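Local coordinates for putative mandelate racemase (Bordetella bronchiseptica, PDB 3OZY), which is of unknown function but, as a magnesium-binding member of the enolase superfamily, probably abstracts a proton alpha to the carboxylate of an acid sugar, at residues Met338-Ser343 with Trp367-Ala372; Ala213-Leu218 with Arg239-Gln244; Arg63-Val68 with Ile104-Gly109; Trp301-Phe306 with Ala313-Leu318; Phe328-Thr333 with Tyr344-Glu349. One frame throughout, in Å; residues are numbered along the deposited sequence.

All five contacts belong to one chain of the two-domain enolase-superfamily fold. Contact 3 comes first in sequence and joins two helices of the N-terminal region; contact 2, between helices 208-220 and 235-242, lies on the opposite side of the chain's centre, their own centres about 37 Å apart. Contacts 4 and 5 are neighbours, with centres about 12 Å apart, and cover successive barrel elements: strand 300-301, helix 309-321 and strand 328-331. Thr305 OG1 probably hydrogen-bonds Glu329 O between them. Contact 1 interleaves with contact 5 along the chain and touches it where Met338 packs on Trp330, so the stretch after the last parallel barrel strand is tied from the barrel out toward strand 32-42.

Contact 1 (Met338-Ser343 with Trp367-Ala372); sequences MTRLAS and WDFVAA
This is a mainly apolar loop-to-helix contact, in which the loop 338-343, after strand 328-331, packs against the short helix 367-372 near the end of the chain. Phe369 carries it. With CG anti to the backbone N (chi1 173°), its ring reaches across to the loop and turns one face to the Arg340-Leu341 peptide: Arg340 O stands over that face, off centre, 3.5 Å from Phe369 CG. The aliphatic root of Arg340 meets the far part of the ring, CB lying 3.6 Å from Phe369 CE1. Farther out the chain bends at chi3 and sets the guanidinium beside the ring's edge, the two planes 74° apart, so that Phe369 CE1 lies against one face of the guanidinium, off its centre. An arginine suits this place because its CB can pack on the ring while the charged end stays at the exposed border. Leu341 closes the buried side: its CD1 touches both Phe369 CD2, at 3.9 Å, and Val370 CG2, at 3.7 Å. Beyond this pair, Leu341 touches Met35 and Val370 touches Leu37, both on strand 32-42. The arrangement belongs to the enolase-superfamily architecture, in which the segment following the barrel packs back against the N-terminal sheet.

Contact 2 (Ala213-Leu218 with Arg239-Gln244); sequences AMLRIL and RILRAQ
Leu215 meets the end of helix 235-242 through one methyl group. Its CB points from helix 208-220 toward the other segment, and CG, anti to the backbone N (chi1 178°), extends that direction. CB and CG themselves stay back from the neighbour. Of the two methyls, CD2 makes the contact, approaching Leu241 O to 3.5 Å; this is van der Waals packing on a carbonyl oxygen. The same methyl lies 4.2 Å from Leu241 CD2 and 4.1 Å from Gln244 CG, so one methyl touches three groups of the facing segment. Gln244 can offer its methylenes here because its chain is bent at chi2 (-49°), turning the amide back to the preceding turn. There Gln244 NE2 donates to Ile240 O at 2.9 Å, nearly straight at 172° and with the oxygen in the amide plane. Leu215 also rests on Thr246 and Val248, while Leu241 packs on Ala211 and Leu212 of helix 208-220. Leucine suits both buried places, and glutamine the exposed end of the turn. With no hydrogen bond across the contact, these adjacent barrel helices are joined here by dispersion and the exclusion of water, and the amide NH2 of Gln244 finds its acceptor within its own segment.

Contact 3 (Arg63-Val68 with Ile104-Gly109); sequences RAIEDV and IAAMSG
Ile104 O accepts two hydrogen bonds, one on each face of its carbonyl plane, just behind the point where Ala106 meets Ala64 and Ile65. Ser108 OG donates to Ile104 O at 2.7 Å, and Ser108 N gives the ordinary helical bond to the same oxygen at 3.0 Å. A serine is well placed in a buried helix because its hydroxyl can turn back to the preceding turn's carbonyl; Ser108 OG also has a weak bond from Gly282 N. The surface facing helix 58-73 is made of small and apolar groups. Ala106 CB enters between two residues of the other helix, lying 4.0 Å from Ala64 CB and 3.7 Å from Ile65 CG1. Small alanines let the backbones come close: the CA atoms of Ile65 and Ala106 are 5.8 Å apart. Ile65 directs its CG1 branch at this neighbour by placing it anti to its carbonyl carbon (chi1 -69°). On the far side of helix 58-73, Arg63 NH1 forms a salt bridge with Asp67 OD2 at 3.3 Å, and Arg63 NH2 forms another with Asp57 of the second subunit. Helix 58-73 is thus held between helix 102-122 and the dimer interface, while Ile65 also packs on Val8 and Ala10 of strand 5-16, and Ala106 and Met107 touch Ile69 farther along helix 58-73.

Contact 4 (Trp301-Phe306 with Ala313-Leu318); sequences WNPHTF and AANLHL
Asn315 and Trp301 contribute the largest buried areas to this contact, with Leu318 next, and through them segment 301-306 packs on helix 309-321. Asn315 points from the helix at the loop, its CG anti to the carbonyl carbon (chi1 -74°), and runs antiparallel past Pro303. Its OD1 lies 3.4 Å from Pro303 CB, while on the other part of the side chain Asn315 CB packs on Thr305 CG2 at 3.8 Å. The amide is nevertheless bonded at both ends: OD1 accepts from Ala278 N, and ND2 donates to Thr311 O and Asp277 OD1. An asparagine suits this buried position because one short, flat group can both accept and donate, joining the helix to the loop after strand 273-274. Strand 300-301, the loop after it and helix 309-321 form one beta-alpha unit of the barrel, whose loops at the C-terminal ends of the strands build the active site in the enolase superfamily. His304 points away from the helix, its side chain about 4 Å from a bound magnesium ion; its ND1 is hydrogen-bonded to OD2 of the same Asp277, through which Asn315 may help to position the histidine. Trp301 packs one helical turn farther along, on Leu318: its CH2 lies 3.7 Å from Leu318 CB, the two side chains meeting at a slant. Leu318 is a fitting apolar partner, bordered also by helix 284-296. Pro303 CD sits over the centre of one face of the indole, whose NE1 is hydrogen-bonded to Ala276 O.

Contact 5 (Phe328-Thr333 with Tyr344-Glu349); sequences FEWDIT and YDLKLE
Strand 328-331 is the last of the parallel barrel strands, and here the outward-facing Trp330 is covered by the loop 344-349 that follows it. Leu346 lies over one face of the indole in a CH-pi contact: its CD1 is 3.6 Å from the centroid of the five-membered ring and only 15° off the normal. The backbone comes along as well, with Leu346 CA 3.5 Å from Trp330 CZ2, so the methyl lies over the five-membered ring and the main chain meets the rim of the six-membered ring. Trp330 presents this face because its CG is anti to the backbone N (chi1 -164°), which extends the ring away from the strand. A second aromatic group meets the ring's edge, where Tyr344 CE2 lies 3.7 Å from Trp330 CH2, near the indole plane; the tyrosine hydroxyl is bonded to Gln354 O. At the end of the strand, Asp331 OD1 accepts from Thr333 N at 2.9 Å, an Asx turn, and from Thr333 OG1 at 2.7 Å on its syn side. A broad flat tryptophan suits a place that must pack against several elements at once. It also touches Val312 of helix 309-321 and Met338, while Leu346 reaches Val353 of strand 352-353 and the backbone of Trp330 pairs with strand 139-146.

Contact 1 (Met338-Ser343 with Trp367-Ala372)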
# COMPACT_ATOMS: atom_id res chain seq x y z
N MET A 338 19.23 1.85 18.42
CA MET A 338 18.88 0.95 19.52
C MET A 338 19.63 1.26 20.80
O MET A 338 19.29 0.74 21.87
CB MET A 338 19.16 -0.50 19.13
CG MET A 338 18.15 -1.10 18.17
SD MET A 338 16.50 -1.28 18.88
CE MET A 338 16.82 -2.56 20.10
N THR A 339 20.67 2.07 20.71
CA THR A 339 21.55 2.28 21.87
C THR A 339 21.67 3.73 22.31
O THR A 339 21.78 4.00 23.51
CB THR A 339 22.98 1.76 21.59
OG1 THR A 339 23.51 2.43 20.44
CG2 THR A 339 22.99 0.26 21.35
N ARG A 340 21.64 4.66 21.37
CA ARG A 340 22.00 6.05 21.67
C ARG A 340 20.88 7.07 21.51
O ARG A 340 21.04 8.24 21.87
CB ARG A 340 23.22 6.46 20.83
CG ARG A 340 24.50 5.75 21.25
CD ARG A 340 25.60 5.91 20.21
NE ARG A 340 25.94 7.31 19.97
CZ ARG A 340 26.68 7.73 18.94
NH1 ARG A 340 27.16 6.86 18.07
NH2 ARG A 340 26.93 9.03 18.80
N LEU A 341 19.74 6.65 20.98
CA LEU A 341 18.63 7.57 20.79
C LEU A 341 17.91 7.89 22.09
O LEU A 341 17.49 9.02 22.31
CB LEU A 341 17.63 6.99 19.78
CG LEU A 341 16.39 7.83 19.52
CD1 LEU A 341 16.76 9.20 18.95
CD2 LEU A 341 15.44 7.10 18.58
N ALA A 342 17.77 6.89 22.95
CA ALA A 342 16.98 7.05 24.17
C ALA A 342 17.60 6.35 25.37
O ALA A 342 18.49 5.52 25.23
CB ALA A 342 15.56 6.54 23.94
N SER A 343 17.09 6.69 26.55
CA SER A 343 17.61 6.20 27.81
C SER A 343 17.25 4.74 28.11
O SER A 343 17.78 4.16 29.05
CB SER A 343 17.11 7.09 28.95
OG SER A 343 15.69 7.20 28.93
N TRP A 367 18.09 14.54 22.63
CA TRP A 367 17.88 15.48 21.53
C TRP A 367 19.19 15.99 20.93
O TRP A 367 19.22 16.43 19.78
CB TRP A 367 16.96 16.63 21.96
CG TRP A 367 15.54 16.16 22.19
CD1 TRP A 367 14.95 15.87 23.38
CD2 TRP A 367 14.55 15.90 21.18
NE1 TRP A 367 13.65 15.46 23.18
CE2 TRP A 367 13.38 15.47 21.84
CE3 TRP A 367 14.55 16.00 19.78
CZ2 TRP A 367 12.22 15.14 21.15
CZ3 TRP A 367 13.38 15.67 19.10
CH2 TRP A 367 12.24 15.25 19.79
N ASP A 368 20.28 15.88 21.68
CA ASP A 368 21.59 16.20 21.11
C ASP A 368 21.97 15.15 20.07
O ASP A 368 22.47 15.47 19.00
CB ASP A 368 22.66 16.30 22.21
CG ASP A 368 22.42 17.47 23.15
OD1 ASP A 368 21.84 18.48 22.72
OD2 ASP A 368 22.81 17.36 24.33
N PHE A 369 21.71 13.88 20.39
CA PHE A 369 21.93 12.81 19.43
C PHE A 369 21.08 13.05 18.17
O PHE A 369 21.58 12.96 17.06
CB PHE A 369 21.64 11.44 20.05
CG PHE A 369 21.68 10.31 19.06
CD1 PHE A 369 22.86 9.63 18.82
CD2 PHE A 369 20.54 9.95 18.36
CE1 PHE A 369 22.90 8.60 17.90
CE2 PHE A 369 20.58 8.92 17.43
CZ PHE A 369 21.76 8.24 17.21
N VAL A 370 19.81 13.38 18.36
CA VAL A 370 18.92 13.66 17.24
C VAL A 370 19.50 14.76 16.35
O VAL A 370 19.61 14.60 15.14
CB VAL A 370 17.51 14.06 17.73
CG1 VAL A 370 16.64 14.54 16.57
CG2 VAL A 370 16.85 12.88 18.45
N ALA A 371 19.88 15.87 16.97
CA ALA A 371 20.41 17.00 16.21
C ALA A 371 21.67 16.64 15.42
O ALA A 371 21.91 17.18 14.34
CB ALA A 371 20.67 18.18 17.14
N ALA A 372 22.47 15.73 15.97
CA ALA A 372 23.74 15.35 15.34
C ALA A 372 23.63 14.28 14.26
O ALA A 372 24.62 13.94 13.62
CB ALA A 372 24.75 14.92 16.39

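Contact 2 (Ala213-Leu218 with Arg239-Gln244)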
# COMPACT_ATOMS: atom_id res chain seq x y z
N ALA A 213 9.75 -27.94 1.17
CA ALA A 213 10.96 -28.71 1.44
C ALA A 213 11.64 -28.17 2.69
O ALA A 213 12.09 -28.94 3.55
CB ALA A 213 11.91 -28.65 0.25
N MET A 214 11.71 -26.85 2.82
CA MET A 214 12.37 -26.29 3.99
C MET A 214 11.57 -26.59 5.26
O MET A 214 12.16 -26.91 6.30
CB MET A 214 12.60 -24.80 3.84
CG MET A 214 13.39 -24.24 5.00
SD MET A 214 13.92 -22.54 4.78
CE MET A 214 15.18 -22.71 3.53
N LEU A 215 10.25 -26.49 5.19
CA LEU A 215 9.41 -26.77 6.36
C LEU A 215 9.72 -28.15 6.97
O LEU A 215 9.73 -28.31 8.20
CB LEU A 215 7.92 -26.66 6.00
CG LEU A 215 6.92 -26.96 7.12
CD1 LEU A 215 7.12 -26.02 8.32
CD2 LEU A 215 5.50 -26.85 6.57
N ARG A 216 10.00 -29.14 6.13
CA ARG A 216 10.37 -30.46 6.64
C ARG A 216 11.62 -30.39 7.52
O ARG A 216 11.69 -31.04 8.57
CB ARG A 216 10.61 -31.43 5.48
CG ARG A 216 9.34 -31.85 4.76
CD ARG A 216 9.67 -32.55 3.46
NE ARG A 216 8.48 -33.11 2.84
CZ ARG A 216 8.48 -33.78 1.69
NH1 ARG A 216 9.61 -33.95 1.02
NH2 ARG A 216 7.35 -34.26 1.21
N ILE A 217 12.60 -29.61 7.07
CA ILE A 217 13.84 -29.37 7.81
C ILE A 217 13.53 -28.67 9.13
O ILE A 217 14.02 -29.07 10.19
CB ILE A 217 14.81 -28.49 7.00
CG1 ILE A 217 15.17 -29.15 5.67
CG2 ILE A 217 16.07 -28.18 7.83
CD1 ILE A 217 15.86 -30.49 5.82
N LEU A 218 12.73 -27.62 9.05
CA LEU A 218 12.39 -26.83 10.24
C LEU A 218 11.70 -27.70 11.28
O LEU A 218 11.92 -27.57 12.49
CB LEU A 218 11.49 -25.63 9.90
CG LEU A 218 11.96 -24.75 8.74
CD1 LEU A 218 11.05 -23.52 8.68
CD2 LEU A 218 13.42 -24.35 8.83
N ARG A 239 -1.50 -21.07 3.57
CA ARG A 239 -2.45 -22.10 3.99
C ARG A 239 -1.88 -23.49 3.72
O ARG A 239 -1.97 -24.38 4.56
CB ARG A 239 -3.80 -21.94 3.30
CG ARG A 239 -4.84 -22.95 3.83
CD ARG A 239 -6.06 -23.08 2.91
NE ARG A 239 -5.71 -23.73 1.65
CZ ARG A 239 -5.41 -25.02 1.53
NH1 ARG A 239 -5.44 -25.83 2.59
NH2 ARG A 239 -5.09 -25.51 0.34
N ILE A 240 -1.28 -23.67 2.54
CA ILE A 240 -0.69 -24.96 2.19
C ILE A 240 0.38 -25.36 3.20
O ILE A 240 0.43 -26.52 3.64
CB ILE A 240 -0.12 -24.91 0.76
CG1 ILE A 240 -1.28 -24.80 -0.24
CG2 ILE A 240 0.72 -26.16 0.47
CD1 ILE A 240 -0.87 -24.45 -1.65
N LEU A 241 1.23 -24.42 3.60
CA LEU A 241 2.26 -24.72 4.59
C LEU A 241 1.65 -25.10 5.94
O LEU A 241 2.04 -26.08 6.56
CB LEU A 241 3.21 -23.53 4.77
CG LEU A 241 4.06 -23.18 3.55
CD1 LEU A 241 4.81 -21.87 3.78
CD2 LEU A 241 5.03 -24.31 3.25
N ARG A 242 0.67 -24.32 6.37
CA ARG A 242 0.02 -24.59 7.64
C ARG A 242 -0.74 -25.92 7.62
O ARG A 242 -0.79 -26.63 8.63
CB ARG A 242 -0.90 -23.42 7.97
CG ARG A 242 -1.48 -23.47 9.33
CD ARG A 242 -2.04 -22.13 9.71
NE ARG A 242 -2.73 -22.29 10.96
CZ ARG A 242 -4.01 -22.64 11.07
NH1 ARG A 242 -4.74 -22.84 9.97
NH2 ARG A 242 -4.56 -22.78 12.26
N ALA A 243 -1.31 -26.27 6.47
CA ALA A 243 -2.07 -27.50 6.31
C ALA A 243 -1.21 -28.75 6.47
O ALA A 243 -1.73 -29.87 6.57
CB ALA A 243 -2.77 -27.52 4.96
N GLN A 244 0.12 -28.60 6.50
CA GLN A 244 0.97 -29.76 6.70
C GLN A 244 0.89 -30.26 8.14
O GLN A 244 1.34 -31.37 8.44
CB GLN A 244 2.42 -29.48 6.29
CG GLN A 244 2.55 -29.02 4.83
CD GLN A 244 1.79 -29.91 3.86
OE1 GLN A 244 2.05 -31.11 3.78
NE2 GLN A 244 0.86 -29.32 3.10

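Contact 3 (Arg63-Val68 with Ile104-Gly109)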
# COMPACT_ATOMS: atom_id res chain seq x y z
N ARG A 63 7.24 13.72 4.22
CA ARG A 63 6.17 14.40 3.48
C ARG A 63 4.80 13.86 3.89
O ARG A 63 3.87 14.63 4.15
CB ARG A 63 6.37 14.23 1.98
CG ARG A 63 5.27 14.81 1.11
CD ARG A 63 5.22 16.34 1.14
NE ARG A 63 4.01 16.77 0.44
CZ ARG A 63 3.61 18.03 0.31
NH1 ARG A 63 4.33 19.03 0.83
NH2 ARG A 63 2.48 18.29 -0.34
N ALA A 64 4.65 12.54 3.94
CA ALA A 64 3.37 11.96 4.32
C ALA A 64 2.95 12.40 5.72
O ALA A 64 1.79 12.71 5.97
CB ALA A 64 3.43 10.45 4.24
N ILE A 65 3.90 12.41 6.65
CA ILE A 65 3.60 12.74 8.03
C ILE A 65 3.29 14.23 8.21
O ILE A 65 2.27 14.59 8.80
CB ILE A 65 4.74 12.28 8.96
CG1 ILE A 65 4.77 10.75 9.00
CG2 ILE A 65 4.56 12.87 10.36
CD1 ILE A 65 6.04 10.16 9.61
N GLU A 66 4.15 15.10 7.69
CA GLU A 66 3.98 16.53 7.91
C GLU A 66 2.88 17.17 7.06
O GLU A 66 2.18 18.07 7.53
CB GLU A 66 5.31 17.26 7.68
CG GLU A 66 6.39 16.87 8.68
CD GLU A 66 7.69 17.64 8.54
OE1 GLU A 66 7.84 18.42 7.57
OE2 GLU A 66 8.57 17.45 9.41
N ASP A 67 2.71 16.68 5.84
CA ASP A 67 1.92 17.42 4.84
C ASP A 67 0.67 16.69 4.33
O ASP A 67 -0.16 17.29 3.64
CB ASP A 67 2.82 17.81 3.67
CG ASP A 67 4.00 18.64 4.11
OD1 ASP A 67 3.78 19.73 4.68
OD2 ASP A 67 5.15 18.20 3.91
N VAL A 68 0.55 15.40 4.65
CA VAL A 68 -0.66 14.66 4.30
C VAL A 68 -1.44 14.35 5.57
O VAL A 68 -2.60 14.75 5.71
CB VAL A 68 -0.36 13.38 3.50
CG1 VAL A 68 -1.65 12.65 3.14
CG2 VAL A 68 0.41 13.71 2.23
N ILE A 104 0.33 3.91 5.65
CA ILE A 104 -0.11 3.24 6.87
C ILE A 104 1.01 3.22 7.92
O ILE A 104 0.76 3.42 9.10
CB ILE A 104 -0.63 1.81 6.58
CG1 ILE A 104 -1.76 1.83 5.53
CG2 ILE A 104 -1.07 1.12 7.87
CD1 ILE A 104 -3.08 2.46 6.03
N ALA A 105 2.25 3.00 7.47
CA ALA A 105 3.40 3.10 8.37
C ALA A 105 3.51 4.53 8.92
O ALA A 105 3.69 4.73 10.12
CB ALA A 105 4.69 2.68 7.66
N ALA A 106 3.36 5.52 8.05
CA ALA A 106 3.36 6.92 8.48
C ALA A 106 2.30 7.19 9.57
O ALA A 106 2.59 7.80 10.60
CB ALA A 106 3.17 7.86 7.28
N MET A 107 1.08 6.70 9.34
CA MET A 107 0.01 6.83 10.32
C MET A 107 0.41 6.20 11.64
O MET A 107 0.03 6.67 12.72
CB MET A 107 -1.26 6.10 9.87
CG MET A 107 -2.09 6.78 8.83
SD MET A 107 -3.65 5.89 8.64
CE MET A 107 -4.45 6.20 10.21
N SER A 108 1.12 5.08 11.54
CA SER A 108 1.53 4.33 12.71
C SER A 108 2.46 5.13 13.60
O SER A 108 2.33 5.11 14.82
CB SER A 108 2.24 3.04 12.30
OG SER A 108 1.42 2.23 11.47
N GLY A 109 3.41 5.82 12.98
CA GLY A 109 4.35 6.67 13.71
C GLY A 109 3.63 7.78 14.45
O GLY A 109 3.94 8.09 15.61

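Contact 4 (Trp301-Phe306 with Ala313-Leu318)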
# COMPACT_ATOMS: atom_id res chain seq x y z
N TRP A 301 -0.32 -13.37 18.49
CA TRP A 301 0.25 -12.12 17.99
C TRP A 301 1.61 -11.94 18.64
O TRP A 301 1.70 -11.87 19.87
CB TRP A 301 -0.64 -10.92 18.30
CG TRP A 301 -0.02 -9.60 17.95
CD1 TRP A 301 0.23 -9.11 16.70
CD2 TRP A 301 0.46 -8.61 18.87
NE1 TRP A 301 0.82 -7.86 16.79
CE2 TRP A 301 0.97 -7.53 18.11
CE3 TRP A 301 0.49 -8.52 20.26
CZ2 TRP A 301 1.52 -6.40 18.69
CZ3 TRP A 301 1.04 -7.38 20.84
CH2 TRP A 301 1.54 -6.34 20.06
N ASN A 302 2.65 -11.89 17.82
CA ASN A 302 4.04 -11.66 18.25
C ASN A 302 4.58 -10.66 17.24
O ASN A 302 4.91 -11.04 16.11
CB ASN A 302 4.86 -12.95 18.20
CG ASN A 302 4.34 -14.02 19.13
OD1 ASN A 302 3.76 -15.02 18.70
ND2 ASN A 302 4.56 -13.83 20.42
N PRO A 303 4.64 -9.37 17.61
CA PRO A 303 4.94 -8.34 16.60
C PRO A 303 6.37 -8.39 16.08
O PRO A 303 7.30 -8.75 16.80
CB PRO A 303 4.74 -7.03 17.37
CG PRO A 303 4.98 -7.41 18.80
CD PRO A 303 4.35 -8.78 18.92
N HIS A 304 6.52 -8.00 14.82
CA HIS A 304 7.78 -7.49 14.33
C HIS A 304 8.05 -6.16 15.04
O HIS A 304 7.11 -5.39 15.29
CB HIS A 304 7.64 -7.28 12.82
CG HIS A 304 8.77 -6.52 12.19
ND1 HIS A 304 8.82 -5.14 12.19
CD2 HIS A 304 9.86 -6.94 11.51
CE1 HIS A 304 9.91 -4.74 11.55
NE2 HIS A 304 10.55 -5.82 11.12
N THR A 305 9.31 -5.89 15.41
CA THR A 305 9.66 -4.67 16.14
C THR A 305 10.90 -3.97 15.59
O THR A 305 11.34 -2.95 16.13
CB THR A 305 9.97 -5.00 17.60
OG1 THR A 305 11.23 -5.69 17.65
CG2 THR A 305 8.89 -5.86 18.23
N PHE A 306 11.45 -4.50 14.51
CA PHE A 306 12.82 -4.20 14.07
C PHE A 306 12.91 -2.90 13.27
O PHE A 306 12.52 -2.86 12.10
CB PHE A 306 13.27 -5.39 13.22
CG PHE A 306 14.76 -5.47 12.94
CD1 PHE A 306 15.58 -6.32 13.69
CD2 PHE A 306 15.32 -4.81 11.86
CE1 PHE A 306 16.92 -6.46 13.40
CE2 PHE A 306 16.66 -4.94 11.57
CZ PHE A 306 17.47 -5.77 12.35
N ALA A 313 10.07 -0.16 21.85
CA ALA A 313 9.33 0.21 23.04
C ALA A 313 7.82 0.21 22.83
O ALA A 313 7.08 -0.26 23.69
CB ALA A 313 9.79 1.57 23.57
N ALA A 314 7.36 0.75 21.70
CA ALA A 314 5.93 0.84 21.44
C ALA A 314 5.31 -0.56 21.46
O ALA A 314 4.29 -0.79 22.11
CB ALA A 314 5.65 1.52 20.11
N ASN A 315 5.93 -1.49 20.74
CA ASN A 315 5.44 -2.87 20.76
C ASN A 315 5.55 -3.52 22.13
O ASN A 315 4.68 -4.29 22.53
CB ASN A 315 6.15 -3.72 19.70
CG ASN A 315 5.67 -3.41 18.31
OD1 ASN A 315 4.54 -3.73 17.94
ND2 ASN A 315 6.52 -2.76 17.51
N LEU A 316 6.62 -3.22 22.87
CA LEU A 316 6.83 -3.87 24.15
C LEU A 316 5.74 -3.52 25.17
O LEU A 316 5.34 -4.38 25.97
CB LEU A 316 8.21 -3.52 24.70
CG LEU A 316 8.62 -4.28 25.96
CD1 LEU A 316 8.44 -5.79 25.78
CD2 LEU A 316 10.07 -3.93 26.29
N HIS A 317 5.26 -2.28 25.17
CA HIS A 317 4.14 -1.93 26.04
C HIS A 317 2.95 -2.84 25.76
O HIS A 317 2.30 -3.34 26.69
CB HIS A 317 3.74 -0.46 25.86
CG HIS A 317 4.65 0.49 26.56
ND1 HIS A 317 4.48 0.83 27.89
CD2 HIS A 317 5.75 1.16 26.14
CE1 HIS A 317 5.43 1.68 28.25
NE2 HIS A 317 6.22 1.89 27.20
N LEU A 318 2.66 -3.05 24.48
CA LEU A 318 1.51 -3.87 24.12
C LEU A 318 1.75 -5.34 24.45
O LEU A 318 0.87 -6.01 24.98
CB LEU A 318 1.19 -3.74 22.63
CG LEU A 318 0.36 -2.51 22.27
CD1 LEU A 318 1.05 -1.20 22.65
CD2 LEU A 318 0.03 -2.53 20.78

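Contact 5 (Phe328-Thr333 with Tyr344-Glu349)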
# COMPACT_ATOMS: atom_id res chain seq x y z
N PHE A 328 9.50 -11.98 21.90
CA PHE A 328 9.61 -10.56 21.61
C PHE A 328 10.88 -10.22 20.85
O PHE A 328 11.99 -10.43 21.34
CB PHE A 328 9.57 -9.74 22.90
CG PHE A 328 9.56 -8.27 22.65
CD1 PHE A 328 8.41 -7.66 22.19
CD2 PHE A 328 10.70 -7.50 22.80
CE1 PHE A 328 8.37 -6.31 21.91
CE2 PHE A 328 10.68 -6.15 22.53
CZ PHE A 328 9.51 -5.55 22.08
N GLU A 329 10.71 -9.68 19.64
CA GLU A 329 11.85 -9.40 18.76
C GLU A 329 12.76 -8.30 19.30
O GLU A 329 12.30 -7.19 19.59
CB GLU A 329 11.35 -9.03 17.36
CG GLU A 329 12.49 -8.79 16.39
CD GLU A 329 12.04 -8.67 14.94
OE1 GLU A 329 10.94 -8.15 14.67
OE2 GLU A 329 12.82 -9.09 14.05
N TRP A 330 14.05 -8.61 19.42
CA TRP A 330 15.04 -7.62 19.85
C TRP A 330 16.23 -7.58 18.90
O TRP A 330 17.04 -8.50 18.86
CB TRP A 330 15.52 -7.88 21.29
CG TRP A 330 16.21 -6.67 21.83
CD1 TRP A 330 17.46 -6.23 21.51
CD2 TRP A 330 15.66 -5.70 22.74
NE1 TRP A 330 17.72 -5.05 22.17
CE2 TRP A 330 16.64 -4.71 22.93
CE3 TRP A 330 14.44 -5.59 23.42
CZ2 TRP A 330 16.44 -3.61 23.77
CZ3 TRP A 330 14.24 -4.50 24.26
CH2 TRP A 330 15.23 -3.52 24.42
N ASP A 331 16.32 -6.49 18.14
CA ASP A 331 17.40 -6.24 17.18
C ASP A 331 18.75 -6.24 17.87
O ASP A 331 19.02 -5.36 18.71
CB ASP A 331 17.13 -4.86 16.55
CG ASP A 331 18.14 -4.43 15.49
OD1 ASP A 331 19.17 -5.09 15.27
OD2 ASP A 331 17.86 -3.38 14.86
N ILE A 332 19.61 -7.20 17.52
CA ILE A 332 20.97 -7.28 18.09
C ILE A 332 22.05 -6.90 17.09
O ILE A 332 23.25 -7.04 17.37
CB ILE A 332 21.28 -8.65 18.75
CG1 ILE A 332 20.99 -9.85 17.82
CG2 ILE A 332 20.49 -8.79 20.04
CD1 ILE A 332 21.71 -9.85 16.48
N THR A 333 21.65 -6.42 15.92
CA THR A 333 22.61 -6.00 14.90
C THR A 333 23.15 -4.60 15.24
O THR A 333 22.65 -3.94 16.14
CB THR A 333 22.00 -6.01 13.47
OG1 THR A 333 21.06 -4.93 13.33
CG2 THR A 333 21.29 -7.33 13.21
N TYR A 344 16.36 4.16 27.31
CA TYR A 344 15.94 2.77 27.52
C TYR A 344 16.84 1.79 26.77
O TYR A 344 16.97 1.90 25.55
CB TYR A 344 14.48 2.59 27.11
CG TYR A 344 14.00 1.17 27.23
CD1 TYR A 344 13.83 0.57 28.48
CD2 TYR A 344 13.72 0.42 26.10
CE1 TYR A 344 13.39 -0.74 28.59
CE2 TYR A 344 13.28 -0.89 26.20
CZ TYR A 344 13.12 -1.46 27.44
OH TYR A 344 12.68 -2.76 27.53
N ASP A 345 17.43 0.84 27.50
CA ASP A 345 18.44 -0.08 26.98
C ASP A 345 18.04 -1.55 27.14
O ASP A 345 17.18 -1.86 27.97
CB ASP A 345 19.76 0.11 27.73
CG ASP A 345 20.33 1.50 27.56
OD1 ASP A 345 20.05 2.13 26.53
OD2 ASP A 345 21.07 1.95 28.46
N LEU A 346 18.68 -2.44 26.39
CA LEU A 346 18.51 -3.88 26.61
C LEU A 346 18.98 -4.29 28.00
O LEU A 346 20.12 -3.99 28.39
CB LEU A 346 19.29 -4.69 25.56
CG LEU A 346 19.26 -6.22 25.70
CD1 LEU A 346 17.86 -6.79 25.52
CD2 LEU A 346 20.22 -6.85 24.69
N LYS A 347 18.11 -4.98 28.72
CA LYS A 347 18.48 -5.60 30.00
C LYS A 347 17.74 -6.92 30.14
O LYS A 347 16.52 -6.94 30.33
CB LYS A 347 18.14 -4.67 31.17
CG LYS A 347 18.55 -5.22 32.53
CD LYS A 347 18.12 -4.30 33.65
CE LYS A 347 18.72 -2.91 33.50
NZ LYS A 347 20.21 -2.93 33.55
N LEU A 348 18.48 -8.02 30.03
CA LEU A 348 17.91 -9.36 30.16
C LEU A 348 18.07 -9.92 31.56
O LEU A 348 19.16 -9.92 32.12
CB LEU A 348 18.55 -10.33 29.17
CG LEU A 348 18.21 -10.20 27.69
CD1 LEU A 348 19.09 -11.10 26.84
CD2 LEU A 348 16.73 -10.49 27.41
N GLU A 349 16.97 -10.41 32.12
CA GLU A 349 16.98 -11.17 33.36
C GLU A 349 16.25 -12.48 33.14
O GLU A 349 15.04 -12.49 32.90
CB GLU A 349 16.29 -10.38 34.47
CG GLU A 349 17.08 -9.16 34.94
CD GLU A 349 18.33 -9.54 35.70
OE1 GLU A 349 18.20 -10.14 36.79
OE2 GLU A 349 19.44 -9.24 35.22